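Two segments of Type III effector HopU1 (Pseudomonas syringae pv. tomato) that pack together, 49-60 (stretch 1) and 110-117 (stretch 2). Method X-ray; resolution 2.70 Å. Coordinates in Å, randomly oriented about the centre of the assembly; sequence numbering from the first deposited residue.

Stretch 1, residues 49-60: RFAARLHVDAQC
Stretch 2 (110-117) GEIGTPLY

Stretch 1 enters as the last part of a helix, Phe50 being helical at phi/psi -63/-51. Backbone hydrogen bonds run from Arg53 N to Phe50 O (3.2 Å) and from Leu54 N to Ala51 O (3.2 Å). At Leu54 the chain is already extended (-63/149). His55 and Val56 form a short strand at -91/138 and -104/139. A type I turn from Asp57 (-65/113) to Cys60 follows, with Ala58 at -70/-24 and Gln59 at -75/9. It is closed by Cys60 N to Asp57 O, 3.3 Å.

Stretch 2 is extended through Glu111 (-89/168) and Ile112 (-59/147). Gly113 (-72/-145) and Thr114 (-69/133) lead to Pro115 (-57/144), the N-cap of a helix that takes in Leu116 (-49/-49) and Tyr117 (-63/-34).

Two register points fix the packing. The CA atoms of Asp57 and Ile112 lie 5.7 Å apart, and those of Leu54 and Leu116 lie 8.6 Å apart. The later residue of stretch 1 thus pairs with the earlier residue of stretch 2, so the register runs in reverse order along the two stretches. No hydrogen bond crosses between them. The contact is mainly apolar and buries 316 Å² in total.

Leu116 fills one end. Its chi1 is t (-178°) and chi2 is p (73°), which brings both methyls to stretch 1. Leu116 CD1 lies 3.7 Å from Phe50 CZ, at the edge of the ring and near its plane. Leu116 CD2 lies 4.1 Å from Leu54 CD1. Phe50 is t (160°, chi2 83°), and its CA-to-CB bond points toward stretch 2. Leu54 is m,t (-61°, 176°) and also points toward it. All three residues are buried.

Ile112 packs on residues 55 to 57, between the Leu116 cluster and the Gln59-Glu111 contact, and loses the most area, 78 Å². It is p,t (55°, 167°). Ile112 CG2 lies against the backbone, 3.8 Å from His55 O, 3.7 Å from Val56 C and 3.5 Å from Asp57 N. Ile112 CD1 reaches Asp57 CB at 3.8 Å. His55 is m (-63°, chi2 101°). His55 CB is 4.1 Å from Ile112 CG2, but the end of the side chain leads away. Val56 is t (-158°) and points away.

Asp57 is t (168°, chi2 17°). This sets Asp57 OD1 to accept a hydrogen bond from Gln59 N (2.7 Å, 142° at the hydrogen), which braces the turn. Gln59 is m,m (-57°, -39°, chi3 -39°), and Gln59 CG packs 3.8 Å from Glu111 OE2. Glu111 has an off-rotamer chi1 of -30°, then -70° and 69°. Its CB points sideways, but its carboxylate comes nearer to stretch 1.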

# COMPACT_ATOMS: atom_id res chain seq x y z
N ARG A 49 6.69 -5.82 -18.68
CA ARG A 49 8.04 -5.43 -19.05
C ARG A 49 8.72 -4.66 -17.92
O ARG A 49 9.93 -4.77 -17.74
CB ARG A 49 8.04 -4.58 -20.34
CG ARG A 49 8.11 -5.39 -21.64
CD ARG A 49 9.04 -6.62 -21.54
NE ARG A 49 8.67 -7.62 -22.54
CZ ARG A 49 9.24 -8.82 -22.65
NH1 ARG A 49 10.22 -9.16 -21.82
NH2 ARG A 49 8.82 -9.68 -23.59
N PHE A 50 7.95 -3.87 -17.19
CA PHE A 50 8.48 -3.12 -16.06
C PHE A 50 8.97 -4.09 -15.04
O PHE A 50 10.10 -3.98 -14.56
CB PHE A 50 7.40 -2.24 -15.42
CG PHE A 50 7.72 -1.81 -14.00
CD1 PHE A 50 8.54 -0.73 -13.74
CD2 PHE A 50 7.19 -2.50 -12.92
CE1 PHE A 50 8.84 -0.33 -12.42
CE2 PHE A 50 7.48 -2.11 -11.61
CZ PHE A 50 8.30 -1.02 -11.37
N ALA A 51 8.10 -5.04 -14.70
CA ALA A 51 8.38 -5.97 -13.61
C ALA A 51 9.48 -6.94 -13.97
O ALA A 51 10.14 -7.52 -13.08
CB ALA A 51 7.11 -6.72 -13.22
N ALA A 52 9.68 -7.13 -15.27
CA ALA A 52 10.61 -8.15 -15.72
C ALA A 52 12.01 -7.66 -15.48
O ALA A 52 12.95 -8.46 -15.37
CB ALA A 52 10.40 -8.46 -17.19
N ARG A 53 12.15 -6.35 -15.38
CA ARG A 53 13.44 -5.72 -15.15
C ARG A 53 13.81 -5.57 -13.68
O ARG A 53 14.96 -5.25 -13.38
CB ARG A 53 13.51 -4.35 -15.83
CG ARG A 53 13.92 -4.38 -17.30
CD ARG A 53 14.24 -2.96 -17.79
NE ARG A 53 13.19 -2.03 -17.37
CZ ARG A 53 12.17 -1.65 -18.14
NH1 ARG A 53 12.09 -2.09 -19.40
NH2 ARG A 53 11.25 -0.81 -17.67
N LEU A 54 12.86 -5.78 -12.78
CA LEU A 54 13.16 -5.68 -11.35
C LEU A 54 14.18 -6.73 -10.92
O LEU A 54 14.24 -7.83 -11.45
CB LEU A 54 11.90 -5.84 -10.50
CG LEU A 54 10.75 -4.84 -10.67
CD1 LEU A 54 9.53 -5.24 -9.81
CD2 LEU A 54 11.23 -3.48 -10.32
N HIS A 55 14.98 -6.40 -9.93
CA HIS A 55 15.87 -7.37 -9.35
C HIS A 55 15.18 -8.07 -8.21
O HIS A 55 14.49 -7.44 -7.40
CB HIS A 55 17.14 -6.68 -8.88
CG HIS A 55 17.91 -6.05 -9.99
ND1 HIS A 55 17.86 -4.70 -10.26
CD2 HIS A 55 18.70 -6.60 -10.95
CE1 HIS A 55 18.61 -4.43 -11.32
NE2 HIS A 55 19.13 -5.57 -11.75
N VAL A 56 15.36 -9.38 -8.14
CA VAL A 56 14.83 -10.14 -7.02
C VAL A 56 15.96 -10.51 -6.06
O VAL A 56 17.06 -10.89 -6.50
CB VAL A 56 14.13 -11.41 -7.47
CG1 VAL A 56 13.17 -11.85 -6.40
CG2 VAL A 56 13.40 -11.17 -8.79
N ASP A 57 15.67 -10.41 -4.77
CA ASP A 57 16.66 -10.68 -3.73
C ASP A 57 17.05 -12.13 -3.78
O ASP A 57 16.24 -13.01 -3.47
CB ASP A 57 16.09 -10.35 -2.36
CG ASP A 57 16.94 -10.87 -1.23
OD1 ASP A 57 18.12 -11.20 -1.46
OD2 ASP A 57 16.43 -10.94 -0.09
N ALA A 58 18.31 -12.39 -4.15
CA ALA A 58 18.78 -13.76 -4.29
C ALA A 58 18.92 -14.49 -2.94
O ALA A 58 18.87 -15.72 -2.88
CB ALA A 58 20.10 -13.79 -5.07
N GLN A 59 19.07 -13.72 -1.87
CA GLN A 59 19.24 -14.31 -0.54
C GLN A 59 17.93 -14.85 0.01
O GLN A 59 17.84 -15.23 1.17
CB GLN A 59 19.87 -13.30 0.44
CG GLN A 59 21.21 -12.74 -0.02
CD GLN A 59 22.10 -13.79 -0.71
OE1 GLN A 59 22.15 -14.95 -0.28
NE2 GLN A 59 22.79 -13.38 -1.77
N CYS A 60 16.91 -14.87 -0.83
CA CYS A 60 15.62 -15.41 -0.42
C CYS A 60 15.09 -16.33 -1.52
O CYS A 60 15.71 -16.48 -2.57
CB CYS A 60 14.64 -14.27 -0.11
SG CYS A 60 13.72 -13.58 -1.55
N GLY A 110 26.42 -6.43 -4.33
CA GLY A 110 25.72 -7.70 -4.35
C GLY A 110 24.22 -7.49 -4.56
O GLY A 110 23.66 -7.80 -5.61
N GLU A 111 23.61 -6.87 -3.55
CA GLU A 111 22.20 -7.01 -3.25
C GLU A 111 21.26 -6.04 -3.94
O GLU A 111 21.67 -5.04 -4.53
CB GLU A 111 22.04 -6.87 -1.73
CG GLU A 111 23.26 -7.34 -0.93
CD GLU A 111 23.44 -8.86 -0.95
OE1 GLU A 111 23.77 -9.41 -2.03
OE2 GLU A 111 23.25 -9.50 0.12
N ILE A 112 19.97 -6.34 -3.84
CA ILE A 112 18.93 -5.44 -4.31
C ILE A 112 19.03 -4.10 -3.60
O ILE A 112 19.40 -4.02 -2.41
CB ILE A 112 17.55 -6.00 -4.01
CG1 ILE A 112 17.41 -6.30 -2.53
CG2 ILE A 112 17.27 -7.26 -4.83
CD1 ILE A 112 15.98 -6.57 -2.14
N GLY A 113 18.67 -3.04 -4.32
CA GLY A 113 18.63 -1.70 -3.76
C GLY A 113 17.50 -1.46 -2.78
O GLY A 113 17.13 -2.33 -2.01
N THR A 114 16.98 -0.25 -2.81
CA THR A 114 15.83 0.14 -2.00
C THR A 114 14.60 -0.61 -2.54
O THR A 114 14.38 -0.65 -3.74
CB THR A 114 15.60 1.67 -2.11
OG1 THR A 114 16.78 2.38 -1.71
CG2 THR A 114 14.40 2.12 -1.28
N PRO A 115 13.81 -1.22 -1.65
CA PRO A 115 12.63 -2.00 -2.04
C PRO A 115 11.62 -1.19 -2.86
O PRO A 115 11.42 0.00 -2.60
CB PRO A 115 11.99 -2.39 -0.70
CG PRO A 115 13.09 -2.32 0.27
CD PRO A 115 14.02 -1.23 -0.19
N LEU A 116 10.98 -1.85 -3.82
CA LEU A 116 10.05 -1.20 -4.72
C LEU A 116 8.99 -0.31 -4.02
O LEU A 116 8.77 0.84 -4.42
CB LEU A 116 9.37 -2.25 -5.61
CG LEU A 116 8.39 -1.71 -6.64
CD1 LEU A 116 9.11 -1.04 -7.75
CD2 LEU A 116 7.57 -2.82 -7.19
N TYR A 117 8.34 -0.84 -2.99
CA TYR A 117 7.24 -0.11 -2.38
C TYR A 117 7.74 1.19 -1.79
O TYR A 117 7.03 2.20 -1.79
CB TYR A 117 6.54 -0.94 -1.30
CG TYR A 117 7.31 -1.08 0.00
CD1 TYR A 117 7.22 -0.12 1.00
CD2 TYR A 117 8.12 -2.18 0.23
CE1 TYR A 117 7.92 -0.25 2.18
CE2 TYR A 117 8.83 -2.31 1.40
CZ TYR A 117 8.72 -1.34 2.37
OH TYR A 117 9.43 -1.48 3.54